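Local atomic coordinates of phosphoenolpyruvate--glycerone phosphotransferase (Enterococcus faecalis, PDB entry 3B48), a protein that probably serves as the phosphoryl donor subunit of the phosphoenolpyruvate-dependent dihydroxyacetone kinase complex, passing phosphoryl groups along a histidine relay. Residues D7-S12 and H37-T42; L68-L73 and H96-P101. One frame throughout, in Å; residues are numbered along the deposited sequence.

Interaction 1. Residues D7-S12 and H37-T42; sequences DILLVS and HSLGGT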
loop_
_atom_site.group_PDB
_atom_site.type_symbol
_atom_site.label_atom_id
_atom_site.label_comp_id
_atom_site.label_asym_id
_atom_site.label_seq_id
_atom_site.Cartn_x
_atom_site.Cartn_y
_atom_site.Cartn_z
ATOM N N ASP B 7 -18.362 0.021 -2.515
ATOM C CA ASP B 7 -17.382 -1.042 -2.628
ATOM C C ASP B 7 -16.020 -0.434 -2.896
ATOM O O ASP B 7 -15.901 0.576 -3.624
ATOM C CB ASP B 7 -17.734 -2.000 -3.766
ATOM C CG ASP B 7 -19.078 -2.659 -3.584
ATOM O OD1 ASP B 7 -20.068 -1.924 -3.412
ATOM O OD2 ASP B 7 -19.156 -3.911 -3.653
ATOM N N ILE B 8 -15.008 -1.055 -2.290
ATOM C CA ILE B 8 -13.611 -0.755 -2.549
ATOM C C ILE B 8 -13.000 -1.860 -3.382
ATOM O O ILE B 8 -12.976 -3.044 -2.992
ATOM C CB ILE B 8 -12.798 -0.599 -1.248
ATOM C CG1 ILE B 8 -13.249 0.645 -0.473
ATOM C CG2 ILE B 8 -11.291 -0.549 -1.554
ATOM C CD1 ILE B 8 -12.815 0.654 0.956
ATOM N N LEU B 9 -12.494 -1.467 -4.538
ATOM C CA LEU B 9 -11.857 -2.420 -5.449
ATOM C C LEU B 9 -10.364 -2.111 -5.482
ATOM O O LEU B 9 -9.941 -0.965 -5.788
ATOM C CB LEU B 9 -12.476 -2.384 -6.857
ATOM C CG LEU B 9 -13.940 -2.765 -7.164
ATOM C CD1 LEU B 9 -14.990 -1.825 -6.494
ATOM C CD2 LEU B 9 -14.115 -2.785 -8.697
ATOM N N LEU B 10 -9.613 -3.159 -5.133
ATOM C CA LEU B 10 -8.184 -3.131 -4.903
ATOM C C LEU B 10 -7.489 -3.845 -6.056
ATOM O O LEU B 10 -7.568 -5.079 -6.166
ATOM C CB LEU B 10 -7.846 -3.871 -3.590
ATOM C CG LEU B 10 -8.582 -3.434 -2.309
ATOM C CD1 LEU B 10 -8.303 -4.451 -1.216
ATOM C CD2 LEU B 10 -8.056 -2.103 -1.907
ATOM N N VAL B 11 -6.807 -3.064 -6.893
ATOM C CA VAL B 11 -6.066 -3.588 -8.060
ATOM C C VAL B 11 -4.536 -3.561 -7.858
ATOM O O VAL B 11 -3.988 -2.600 -7.375
ATOM C CB VAL B 11 -6.480 -2.859 -9.343
ATOM C CG1 VAL B 11 -5.961 -3.602 -10.570
ATOM C CG2 VAL B 11 -8.028 -2.701 -9.347
ATOM N N SER B 12 -3.874 -4.667 -8.183
ATOM C CA SER B 12 -2.435 -4.739 -8.015
ATOM C C SER B 12 -1.937 -5.803 -8.946
ATOM O O SER B 12 -2.733 -6.590 -9.403
ATOM C CB SER B 12 -2.102 -5.103 -6.551
ATOM O OG SER B 12 -0.705 -5.148 -6.309
ATOM N N HIS B 37 -13.204 -5.756 -2.442
ATOM C CA HIS B 37 -12.927 -6.821 -3.406
ATOM C C HIS B 37 -11.398 -6.925 -3.579
ATOM O O HIS B 37 -10.748 -5.919 -3.889
ATOM C CB HIS B 37 -13.619 -6.522 -4.747
ATOM C CG HIS B 37 -15.111 -6.362 -4.639
ATOM N ND1 HIS B 37 -15.991 -7.404 -4.830
ATOM C CD2 HIS B 37 -15.873 -5.286 -4.330
ATOM C CE1 HIS B 37 -17.226 -6.974 -4.678
ATOM N NE2 HIS B 37 -17.183 -5.692 -4.364
ATOM N N SER B 38 -10.830 -8.114 -3.335
ATOM C CA SER B 38 -9.432 -8.346 -3.632
ATOM C C SER B 38 -9.281 -8.685 -5.115
ATOM O O SER B 38 -9.641 -9.798 -5.557
ATOM C CB SER B 38 -8.844 -9.464 -2.753
ATOM O OG SER B 38 -7.513 -9.746 -3.166
ATOM N N LEU B 39 -8.766 -7.737 -5.889
ATOM C CA LEU B 39 -8.659 -7.934 -7.338
ATOM C C LEU B 39 -7.246 -7.942 -7.903
ATOM O O LEU B 39 -7.044 -7.705 -9.097
ATOM C CB LEU B 39 -9.575 -6.954 -8.109
ATOM C CG LEU B 39 -11.064 -6.856 -7.682
ATOM C CD1 LEU B 39 -11.737 -5.811 -8.498
ATOM C CD2 LEU B 39 -11.826 -8.192 -7.795
ATOM N N GLY B 40 -6.273 -8.248 -7.058
ATOM C CA GLY B 40 -4.893 -8.413 -7.513
ATOM C C GLY B 40 -4.617 -9.688 -8.310
ATOM O O GLY B 40 -5.248 -10.723 -8.103
ATOM N N GLY B 41 -3.625 -9.620 -9.195
ATOM C CA GLY B 41 -3.199 -10.787 -9.919
ATOM C C GLY B 41 -3.908 -10.956 -11.242
ATOM O O GLY B 41 -4.890 -10.269 -11.540
ATOM N N THR B 42 -3.392 -11.853 -12.060
ATOM C CA THR B 42 -4.092 -12.232 -13.258
ATOM C C THR B 42 -5.162 -13.269 -12.907
ATOM O O THR B 42 -5.272 -13.693 -11.756
ATOM C CB THR B 42 -3.131 -12.812 -14.305
ATOM O OG1 THR B 42 -2.708 -14.116 -13.884
ATOM C CG2 THR B 42 -1.921 -11.870 -14.492
#

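Interaction 2. Residues L68-L73 and H96-P101; sequences LIFADL and HLVDAP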
loop_
_atom_site.group_PDB
_atom_site.type_symbol
_atom_site.label_atom_id
_atom_site.label_comp_id
_atom_site.label_asym_id
_atom_site.label_seq_id
_atom_site.Cartn_x
_atom_site.Cartn_y
_atom_site.Cartn_z
ATOM N N LEU B 68 -15.369 2.390 -5.783
ATOM C CA LEU B 68 -14.080 3.089 -5.570
ATOM C C LEU B 68 -12.888 2.222 -5.932
ATOM O O LEU B 68 -12.673 1.152 -5.334
ATOM C CB LEU B 68 -13.947 3.549 -4.110
ATOM C CG LEU B 68 -15.179 4.119 -3.396
ATOM C CD1 LEU B 68 -14.746 4.918 -2.171
ATOM C CD2 LEU B 68 -16.131 4.949 -4.284
ATOM N N ILE B 69 -12.136 2.666 -6.935
ATOM C CA ILE B 69 -11.018 1.875 -7.493
ATOM C C ILE B 69 -9.641 2.387 -7.050
ATOM O O ILE B 69 -9.289 3.523 -7.346
ATOM C CB ILE B 69 -11.106 1.738 -9.068
ATOM C CG1 ILE B 69 -12.152 0.693 -9.478
ATOM C CG2 ILE B 69 -9.809 1.244 -9.646
ATOM C CD1 ILE B 69 -13.571 1.143 -9.403
ATOM N N PHE B 70 -8.909 1.553 -6.306
ATOM C CA PHE B 70 -7.532 1.814 -5.916
ATOM C C PHE B 70 -6.547 0.859 -6.643
ATOM O O PHE B 70 -6.816 -0.333 -6.784
ATOM C CB PHE B 70 -7.339 1.683 -4.401
ATOM C CG PHE B 70 -8.288 2.504 -3.597
ATOM C CD1 PHE B 70 -7.848 3.640 -2.926
ATOM C CD2 PHE B 70 -9.637 2.166 -3.519
ATOM C CE1 PHE B 70 -8.733 4.411 -2.195
ATOM C CE2 PHE B 70 -10.517 2.934 -2.759
ATOM C CZ PHE B 70 -10.069 4.055 -2.114
ATOM N N ALA B 71 -5.432 1.408 -7.114
ATOM C CA ALA B 71 -4.350 0.614 -7.713
ATOM C C ALA B 71 -3.024 1.058 -7.111
ATOM O O ALA B 71 -2.908 2.163 -6.561
ATOM C CB ALA B 71 -4.332 0.747 -9.241
ATOM N N ASP B 72 -2.022 0.197 -7.167
ATOM C CA ASP B 72 -0.701 0.651 -6.758
ATOM C C ASP B 72 0.086 1.200 -7.948
ATOM O O ASP B 72 0.378 2.389 -8.010
ATOM C CB ASP B 72 0.073 -0.420 -6.005
ATOM C CG ASP B 72 0.019 -1.824 -6.675
ATOM O OD1 ASP B 72 -0.310 -1.970 -7.889
ATOM O OD2 ASP B 72 0.353 -2.794 -5.944
ATOM N N LEU B 73 0.409 0.338 -8.900
ATOM C CA LEU B 73 1.450 0.638 -9.847
ATOM C C LEU B 73 1.238 -0.054 -11.175
ATOM O O LEU B 73 0.607 -1.127 -11.259
ATOM C CB LEU B 73 2.802 0.138 -9.296
ATOM C CG LEU B 73 3.410 0.605 -7.955
ATOM C CD1 LEU B 73 4.220 -0.514 -7.404
ATOM C CD2 LEU B 73 4.257 1.887 -8.104
ATOM N N HIS B 96 -15.354 5.313 -9.675
ATOM C CA HIS B 96 -14.466 6.374 -9.169
ATOM C C HIS B 96 -13.032 5.888 -9.010
ATOM O O HIS B 96 -12.725 5.093 -8.097
ATOM C CB HIS B 96 -14.948 6.964 -7.822
ATOM C CG HIS B 96 -16.443 7.119 -7.695
ATOM N ND1 HIS B 96 -17.112 8.267 -8.055
ATOM C CD2 HIS B 96 -17.385 6.277 -7.203
ATOM C CE1 HIS B 96 -18.403 8.121 -7.809
ATOM N NE2 HIS B 96 -18.595 6.918 -7.295
ATOM N N LEU B 97 -12.160 6.386 -9.881
ATOM C CA LEU B 97 -10.729 6.162 -9.799
ATOM C C LEU B 97 -10.179 7.054 -8.704
ATOM O O LEU B 97 -10.196 8.291 -8.820
ATOM C CB LEU B 97 -10.046 6.541 -11.119
ATOM C CG LEU B 97 -10.330 5.688 -12.345
ATOM C CD1 LEU B 97 -9.829 6.395 -13.604
ATOM C CD2 LEU B 97 -9.731 4.291 -12.207
ATOM N N VAL B 98 -9.677 6.446 -7.637
ATOM C CA VAL B 98 -9.312 7.253 -6.490
ATOM C C VAL B 98 -7.835 7.524 -6.555
ATOM O O VAL B 98 -7.017 6.610 -6.445
ATOM C CB VAL B 98 -9.700 6.623 -5.126
ATOM C CG1 VAL B 98 -9.718 7.703 -4.020
ATOM C CG2 VAL B 98 -11.045 5.934 -5.199
ATOM N N ASP B 99 -7.491 8.791 -6.766
ATOM C CA ASP B 99 -6.090 9.181 -6.829
ATOM C C ASP B 99 -5.506 9.188 -5.425
ATOM O O ASP B 99 -5.394 10.228 -4.777
ATOM C CB ASP B 99 -5.929 10.534 -7.500
ATOM C CG ASP B 99 -4.572 10.691 -8.133
ATOM O OD1 ASP B 99 -3.604 10.117 -7.596
ATOM O OD2 ASP B 99 -4.464 11.373 -9.166
ATOM N N ALA B 100 -5.119 7.998 -4.970
ATOM C CA ALA B 100 -4.704 7.773 -3.584
ATOM C C ALA B 100 -3.841 6.521 -3.509
ATOM O O ALA B 100 -4.007 5.620 -4.334
ATOM C CB ALA B 100 -5.949 7.623 -2.668
ATOM N N PRO B 101 -2.938 6.442 -2.505
ATOM C CA PRO B 101 -2.150 5.224 -2.432
ATOM C C PRO B 101 -3.033 4.053 -2.066
ATOM O O PRO B 101 -4.068 4.237 -1.416
ATOM C CB PRO B 101 -1.113 5.506 -1.342
ATOM C CG PRO B 101 -1.619 6.648 -0.567
ATOM C CD PRO B 101 -2.616 7.389 -1.420
HETATM O O HOH W 1 -5.568 4.154 -6.177
#

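Interaction 1. Residues D7-S12 and H37-T42
Leu9 pairs with His37 and Leu10 with Ser38 in parallel register, and the two segments run only 15° apart. Ile8 O takes the amide of His37 at 2.8 Å (N to O). The ladder continues with Leu10 N to His37 O and Leu39 N to Leu10 O. Farther along the chain, Gly41 N reaches Ser12 O at 3.2 Å (N to O), from above the carbonyl plane. Gly40 CA also makes a CA-H...O contact with Ser12 O.

The main side-chain bond lies at the start of the pair. His37 CG stands anti to the carbonyl carbon (chi1 -58°), beside the backbone N. His37 NE2 donates to Asp7 OD2 over 2.8 Å, and the bond is nearly straight (169°). OD2 uses its anti lone pair. It lies in the plane of the His37 ring, at its edge, and the carboxylate and ring are nearly coplanar. Asp7 CB also lies at that edge. The other oxygen, Asp7 OD1, forms a salt bridge with Arg65.

Leu9 lies alongside His37 and points the same way. Its CD1 is 4.2 Å from His37 CD2. Leu9 CD2 meets Leu39 CD1 at 3.9 Å, and Leu9 CB is equally close to that methyl. Leu39 CB packs on Leu10 O at 3.4 Å. Leu10 goes to the other face of the sheet, where its CB and CG rest against His37 O.

This is the strand pairing of the beta-alpha-beta unit formed by strand 6-11, helix 15-27 and strand 35-38. Helix 51-60 packs on the Leu9 and His37 face. Helices 15-27 and 102-113 pack on the Leu10 side. Strand 66-71 continues the sheet beyond strand 6-11, while strand 35-38 is outermost within the chain.

Interaction 2. Residues L68-L73 and H96-P101
Val98 CG2 sits over one face of the Phe70 ring, 3.7 Å above its plane and offset toward the rim. It makes a CH-pi contact, 4.0 Å from CG2 to the ring centroid. Val98 CG1 is anti to the backbone N (chi1 -161°), which leaves CG2 anti to the carbonyl carbon; CG1 approaches Phe70 CE1 at 3.9 Å. Ala100 CB approaches the Phe70 ring obliquely. The other flat group, the His96 ring, is also met obliquely: Leu68 CD2 comes within 3.4 Å of His96 CD2. His96 NE2 is hydrogen-bonded to Glu66.

This is the parallel pairing of strand 66-71 with strand 95-97, outermost within the chain in a four-stranded sheet of order 2-1-3-4. Leu68 is opposite His96 and Ile69 opposite Leu97. Two nearly straight backbone bonds join them: Ile69 N to His96 O at 2.8 Å, and Val98 N to Ile69 O at 3.0 Å. Ile69 CG2 and Leu97 CD2 touch on the face that carries helix 75-84. Leu68 CB meets Val98 CG2 at 3.9 Å.

Beyond Val98 the chains diverge, and Asp99 is the centre of an inverse gamma turn. A water bridges the gap. It accepts from Ala71 N and lies within hydrogen-bonding distance of Val98 O and Ala100 O. Pro101 then holds the N-cap position of helix 102-113. Across the dimer interface, Asp99 and Ala71 O are hydrogen-bonded by C-terminal residues of the second subunit, among them Lys132.

The side chains meet through apolar contacts; backbone and water bonds supply the polar part.

How the interactions relate
Both contacts are buried and belong to one parallel sheet. Strands 6-11 and 66-71 are its neighbouring central strands, so interactions 1 and 2 each join a central strand to a strand that is outermost within the chain. They meet directly: Val11 N lies 2.7 Å from Phe70 O, Ser12 OG lies 2.6 Å from Asp72 OD2, and Ile8 CG2 packs on Phe70 CD2. Interaction 1 has the richer direct polar chemistry, with a histidine-carboxylate bond and backbone bonds that reach into the loop. Interaction 2 relies on aliphatic and aromatic packing and a water. The second subunit lies close to most of interaction 2 but reaches interaction 1 only at Ser12.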